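PDB 5DJS: tetratricopeptide TPR_2 repeat protein, which is of undefined function but combines tetratricopeptide repeats with a GT-B glycosyltransferase family 41 domain and is modelled with bound uridine-5'-diphosphate. Local coordinates for residues 88-101 and 113-127. The protein carries 1 engineered substitution. Sequence-based numbering, arbitrary orientation.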
loop_
_atom_site.group_PDB
_atom_site.type_symbol
_atom_site.label_atom_id
_atom_site.label_comp_id
_atom_site.label_asym_id
_atom_site.label_seq_id
_atom_site.Cartn_x
_atom_site.Cartn_y
_atom_site.Cartn_z
ATOM N N VAL A 88 -0.619 -10.434 10.272
ATOM C CA VAL A 88 -1.135 -10.140 8.930
ATOM C C VAL A 88 0.027 -9.986 7.946
ATOM O O VAL A 88 0.016 -10.600 6.886
ATOM C CB VAL A 88 -2.023 -8.867 8.907
ATOM C CG1 VAL A 88 -2.283 -8.380 7.482
ATOM C CG2 VAL A 88 -3.354 -9.148 9.578
ATOM N N ALA A 89 1.030 -9.185 8.307
ATOM C CA ALA A 89 2.158 -8.898 7.397
ATOM C C ALA A 89 3.032 -10.130 7.127
ATOM O O ALA A 89 3.693 -10.208 6.098
ATOM C CB ALA A 89 3.017 -7.762 7.939
ATOM N N SER A 90 3.034 -11.073 8.063
ATOM C CA SER A 90 3.795 -12.304 7.936
ATOM C C SER A 90 3.114 -13.347 7.048
ATOM O O SER A 90 3.734 -14.352 6.737
ATOM C CB SER A 90 4.044 -12.904 9.321
ATOM O OG SER A 90 2.848 -13.472 9.863
ATOM N N GLY A 91 1.855 -13.126 6.667
ATOM C CA GLY A 91 1.083 -14.082 5.876
ATOM C C GLY A 91 0.004 -14.827 6.653
ATOM O O GLY A 91 -0.746 -15.616 6.066
ATOM N N GLN A 92 -0.092 -14.589 7.962
ATOM C CA GLN A 92 -1.036 -15.311 8.823
ATOM C C GLN A 92 -2.216 -14.396 9.076
ATOM O O GLN A 92 -2.377 -13.868 10.173
ATOM C CB GLN A 92 -0.359 -15.730 10.134
ATOM C CG GLN A 92 0.953 -16.460 9.926
ATOM C CD GLN A 92 1.615 -16.864 11.217
ATOM O OE1 GLN A 92 2.614 -16.270 11.632
ATOM N NE2 GLN A 92 1.058 -17.876 11.869
ATOM N N VAL A 93 -3.046 -14.232 8.047
ATOM C CA VAL A 93 -4.087 -13.202 8.028
ATOM C C VAL A 93 -5.194 -13.444 9.050
ATOM O O VAL A 93 -5.587 -12.510 9.738
ATOM C CB VAL A 93 -4.674 -12.993 6.597
ATOM C CG1 VAL A 93 -5.865 -12.030 6.596
ATOM C CG2 VAL A 93 -3.598 -12.454 5.660
ATOM N N GLU A 94 -5.703 -14.666 9.153
ATOM C CA GLU A 94 -6.801 -14.939 10.096
ATOM C C GLU A 94 -6.375 -14.835 11.565
ATOM O O GLU A 94 -7.151 -14.376 12.390
ATOM C CB GLU A 94 -7.452 -16.304 9.834
ATOM C CG GLU A 94 -8.121 -16.480 8.467
ATOM C CD GLU A 94 -9.053 -15.336 8.062
ATOM O OE1 GLU A 94 -9.790 -14.789 8.926
ATOM O OE2 GLU A 94 -9.054 -14.988 6.856
ATOM N N ARG A 95 -5.152 -15.255 11.880
ATOM C CA ARG A 95 -4.607 -15.123 13.239
ATOM C C ARG A 95 -4.437 -13.655 13.654
ATOM O O ARG A 95 -4.632 -13.310 14.833
ATOM C CB ARG A 95 -3.262 -15.853 13.381
ATOM C CG ARG A 95 -3.362 -17.352 13.605
ATOM C CD ARG A 95 -1.997 -17.952 13.920
ATOM N NE ARG A 95 -2.072 -19.378 14.254
ATOM C CZ ARG A 95 -2.213 -20.379 13.374
ATOM N NH1 ARG A 95 -2.312 -20.147 12.061
ATOM N NH2 ARG A 95 -2.261 -21.637 13.810
ATOM N N GLY A 96 -4.057 -12.811 12.692
ATOM C CA GLY A 96 -3.908 -11.380 12.911
ATOM C C GLY A 96 -5.245 -10.684 13.099
ATOM O O GLY A 96 -5.406 -9.870 14.007
ATOM N N ILE A 97 -6.211 -11.003 12.241
ATOM C CA ILE A 97 -7.570 -10.453 12.360
ATOM C C ILE A 97 -8.096 -10.690 13.783
ATOM O O ILE A 97 -8.567 -9.761 14.424
ATOM C CB ILE A 97 -8.527 -11.029 11.274
ATOM C CG1 ILE A 97 -8.173 -10.430 9.896
ATOM C CG2 ILE A 97 -9.989 -10.726 11.590
ATOM C CD1 ILE A 97 -8.782 -11.149 8.703
ATOM N N THR A 98 -7.962 -11.921 14.276
ATOM C CA THR A 98 -8.298 -12.257 15.659
ATOM C C THR A 98 -7.610 -11.325 16.647
ATOM O O THR A 98 -8.275 -10.759 17.497
ATOM C CB THR A 98 -7.921 -13.706 15.999
ATOM O OG1 THR A 98 -8.470 -14.572 15.007
ATOM C CG2 THR A 98 -8.473 -14.109 17.379
ATOM N N SER A 99 -6.290 -11.174 16.537
ATOM C CA SER A 99 -5.556 -10.234 17.394
ATOM C C SER A 99 -6.109 -8.789 17.329
ATOM O O SER A 99 -6.187 -8.104 18.356
ATOM C CB SER A 99 -4.065 -10.241 17.079
ATOM O OG SER A 99 -3.386 -11.103 17.960
ATOM N N LEU A 100 -6.481 -8.341 16.128
ATOM C CA LEU A 100 -7.080 -7.017 15.944
ATOM C C LEU A 100 -8.447 -6.931 16.631
ATOM O O LEU A 100 -8.750 -5.918 17.254
ATOM C CB LEU A 100 -7.185 -6.661 14.450
ATOM C CG LEU A 100 -6.084 -5.886 13.706
ATOM C CD1 LEU A 100 -4.799 -5.725 14.492
ATOM C CD2 LEU A 100 -5.801 -6.508 12.340
ATOM N N HIS A 101 -9.259 -7.984 16.523
ATOM C CA HIS A 101 -10.524 -8.069 17.268
ATOM C C HIS A 101 -10.298 -7.906 18.765
ATOM O O HIS A 101 -11.019 -7.151 19.413
ATOM C CB HIS A 101 -11.270 -9.395 17.010
ATOM C CG HIS A 101 -12.063 -9.410 15.742
ATOM N ND1 HIS A 101 -13.306 -8.823 15.632
ATOM C CD2 HIS A 101 -11.790 -9.942 14.529
ATOM C CE1 HIS A 101 -13.758 -8.982 14.400
ATOM N NE2 HIS A 101 -12.857 -9.657 13.710
ATOM N N ALA A 113 -6.642 0.496 15.318
ATOM C CA ALA A 113 -6.962 -0.937 15.245
ATOM C C ALA A 113 -8.196 -1.172 14.385
ATOM O O ALA A 113 -8.287 -2.173 13.686
ATOM C CB ALA A 113 -7.185 -1.505 16.640
ATOM N N HIS A 114 -9.137 -0.239 14.441
ATOM C CA HIS A 114 -10.341 -0.285 13.618
ATOM C C HIS A 114 -9.980 -0.132 12.129
ATOM O O HIS A 114 -10.524 -0.857 11.303
ATOM C CB HIS A 114 -11.310 0.811 14.076
ATOM C CG HIS A 114 -12.740 0.591 13.684
ATOM N ND1 HIS A 114 -13.147 0.385 12.382
ATOM C CD2 HIS A 114 -13.868 0.598 14.428
ATOM C CE1 HIS A 114 -14.459 0.245 12.348
ATOM N NE2 HIS A 114 -14.921 0.373 13.575
ATOM N N SER A 115 -9.070 0.794 11.795
ATOM C CA SER A 115 -8.524 0.911 10.424
ATOM C C SER A 115 -7.815 -0.377 10.024
ATOM O O SER A 115 -8.143 -0.992 9.000
ATOM C CB SER A 115 -7.495 2.045 10.299
ATOM O OG SER A 115 -8.078 3.319 10.387
ATOM N N GLY A 116 -6.834 -0.764 10.841
ATOM C CA GLY A 116 -6.017 -1.949 10.602
ATOM C C GLY A 116 -6.869 -3.155 10.280
ATOM O O GLY A 116 -6.590 -3.884 9.326
ATOM N N LEU A 117 -7.924 -3.344 11.070
ATOM C CA LEU A 117 -8.902 -4.407 10.836
ATOM C C LEU A 117 -9.552 -4.247 9.460
ATOM O O LEU A 117 -9.557 -5.195 8.672
ATOM C CB LEU A 117 -9.957 -4.422 11.952
ATOM C CG LEU A 117 -11.090 -5.442 11.851
ATOM C CD1 LEU A 117 -10.558 -6.865 11.849
ATOM C CD2 LEU A 117 -12.067 -5.242 12.993
ATOM N N TYR A 118 -10.070 -3.056 9.165
ATOM C CA TYR A 118 -10.631 -2.747 7.829
ATOM C C TYR A 118 -9.680 -3.103 6.685
ATOM O O TYR A 118 -10.085 -3.776 5.735
ATOM C CB TYR A 118 -11.010 -1.267 7.732
ATOM C CG TYR A 118 -11.539 -0.808 6.384
ATOM C CD1 TYR A 118 -12.512 -1.538 5.696
ATOM C CD2 TYR A 118 -11.092 0.393 5.814
ATOM C CE1 TYR A 118 -12.999 -1.099 4.467
ATOM C CE2 TYR A 118 -11.579 0.841 4.598
ATOM C CZ TYR A 118 -12.526 0.100 3.926
ATOM O OH TYR A 118 -13.016 0.567 2.728
ATOM N N VAL A 119 -8.429 -2.653 6.795
ATOM C CA VAL A 119 -7.378 -3.003 5.834
ATOM C C VAL A 119 -7.190 -4.517 5.747
ATOM O O VAL A 119 -7.221 -5.085 4.657
ATOM C CB VAL A 119 -6.034 -2.350 6.216
ATOM C CG1 VAL A 119 -4.865 -2.951 5.439
ATOM C CG2 VAL A 119 -6.113 -0.853 5.984
ATOM N N ALA A 120 -7.012 -5.149 6.905
ATOM C CA ALA A 120 -6.725 -6.583 7.001
ATOM C C ALA A 120 -7.740 -7.457 6.272
ATOM O O ALA A 120 -7.362 -8.464 5.669
ATOM C CB ALA A 120 -6.631 -7.008 8.457
ATOM N N LEU A 121 -9.016 -7.069 6.321
ATOM C CA LEU A 121 -10.095 -7.805 5.642
ATOM C C LEU A 121 -9.872 -7.981 4.129
ATOM O O LEU A 121 -10.346 -8.944 3.539
ATOM C CB LEU A 121 -11.461 -7.133 5.906
ATOM C CG LEU A 121 -12.304 -7.633 7.088
ATOM C CD1 LEU A 121 -11.528 -7.722 8.388
ATOM C CD2 LEU A 121 -13.532 -6.751 7.266
ATOM N N HIS A 122 -9.143 -7.065 3.506
ATOM C CA HIS A 122 -8.896 -7.133 2.055
ATOM C C HIS A 122 -7.958 -8.277 1.647
ATOM O O HIS A 122 -8.001 -8.730 0.497
ATOM C CB HIS A 122 -8.392 -5.782 1.535
ATOM C CG HIS A 122 -9.385 -4.675 1.722
ATOM N ND1 HIS A 122 -10.364 -4.395 0.796
ATOM C CD2 HIS A 122 -9.581 -3.817 2.749
ATOM C CE1 HIS A 122 -11.108 -3.397 1.234
ATOM N NE2 HIS A 122 -10.654 -3.028 2.418
ATOM N N TYR A 123 -7.156 -8.761 2.601
ATOM C CA TYR A 123 -6.282 -9.918 2.397
ATOM C C TYR A 123 -6.972 -11.263 2.554
ATOM O O TYR A 123 -6.314 -12.284 2.406
ATOM C CB TYR A 123 -5.127 -9.884 3.383
ATOM C CG TYR A 123 -4.319 -8.622 3.336
ATOM C CD1 TYR A 123 -3.678 -8.220 2.161
ATOM C CD2 TYR A 123 -4.189 -7.823 4.460
ATOM C CE1 TYR A 123 -2.929 -7.055 2.118
ATOM C CE2 TYR A 123 -3.444 -6.658 4.425
ATOM C CZ TYR A 123 -2.822 -6.278 3.249
ATOM O OH TYR A 123 -2.079 -5.122 3.216
ATOM N N SER A 124 -8.276 -11.283 2.848
ATOM C CA SER A 124 -8.999 -12.537 3.088
ATOM C C SER A 124 -10.269 -12.630 2.256
ATOM O O SER A 124 -11.068 -11.690 2.225
ATOM C CB SER A 124 -9.361 -12.635 4.558
ATOM O OG SER A 124 -10.278 -13.689 4.773
ATOM N N ALA A 125 -10.472 -13.785 1.621
ATOM C CA ALA A 125 -11.666 -14.021 0.797
ATOM C C ALA A 125 -12.932 -14.234 1.630
ATOM O O ALA A 125 -14.036 -14.190 1.087
ATOM C CB ALA A 125 -11.445 -15.201 -0.138
ATOM N N LEU A 126 -12.775 -14.430 2.938
ATOM C CA LEU A 126 -13.905 -14.687 3.828
ATOM C C LEU A 126 -14.810 -13.477 4.111
ATOM O O LEU A 126 -15.855 -13.645 4.733
ATOM C CB LEU A 126 -13.397 -15.265 5.161
ATOM C CG LEU A 126 -12.579 -16.565 5.097
ATOM C CD1 LEU A 126 -12.065 -16.926 6.487
ATOM C CD2 LEU A 126 -13.379 -17.719 4.492
ATOM N N TYR A 127 -14.430 -12.278 3.663
ATOM C CA TYR A 127 -15.194 -11.056 3.952
ATOM C C TYR A 127 -15.615 -10.387 2.643
ATOM O O TYR A 127 -14.781 -9.840 1.911
ATOM C CB TYR A 127 -14.366 -10.107 4.825
ATOM C CG TYR A 127 -13.818 -10.778 6.070
ATOM C CD1 TYR A 127 -14.582 -10.874 7.238
ATOM C CD2 TYR A 127 -12.533 -11.326 6.081
ATOM C CE1 TYR A 127 -14.074 -11.492 8.382
ATOM C CE2 TYR A 127 -12.018 -11.950 7.215
ATOM C CZ TYR A 127 -12.792 -12.035 8.365
ATOM O OH TYR A 127 -12.275 -12.656 9.483
#
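L100 is the knob of this contact. Its side chain fits among A113, G116, L117 and A120. L100 CD2 lies 4.0 Å from A120 CB. The same methyl packs against the backbone at G116 O and L117 N. I97, one turn earlier, meets A120 CB through CG1. I97 CG2 reaches L117 CD1 at 3.9 Å, and the two side chains cross at about a right angle. I97 CD1 meets the Y127 ring obliquely, 3.7 Å from Y127 CE2. L117 CD2 also covers one face of the H101 ring.

At the other end, V93 CG2 touches Y123 CB at 3.8 Å. V88 CG1 approaches the Y123 ring obliquely, 3.6 Å from Y123 CD2. The Y123 hydroxyl hydrogen-bonds NH1 of R338, a residue of the UDP pocket.

The polar edge is built on E94. Its chain bends at chi2 (-48°), which brings the carboxylate to the 124-127 turn. S124 OG donates to the syn lone pair of E94 OE2 at 2.7 Å. The same OG accepts from L126 N, closing an ST turn. Y127 OH gives a weak bond to E94 OE1 at 3.3 Å.

The axes of segments 93-101 and 113-120 come within 9.6 Å, with their directions 156° apart. This is consistent with the antiparallel packing of successive helices in a tetratricopeptide superhelix, here leading from the repeat at 77-110 toward the UDP site.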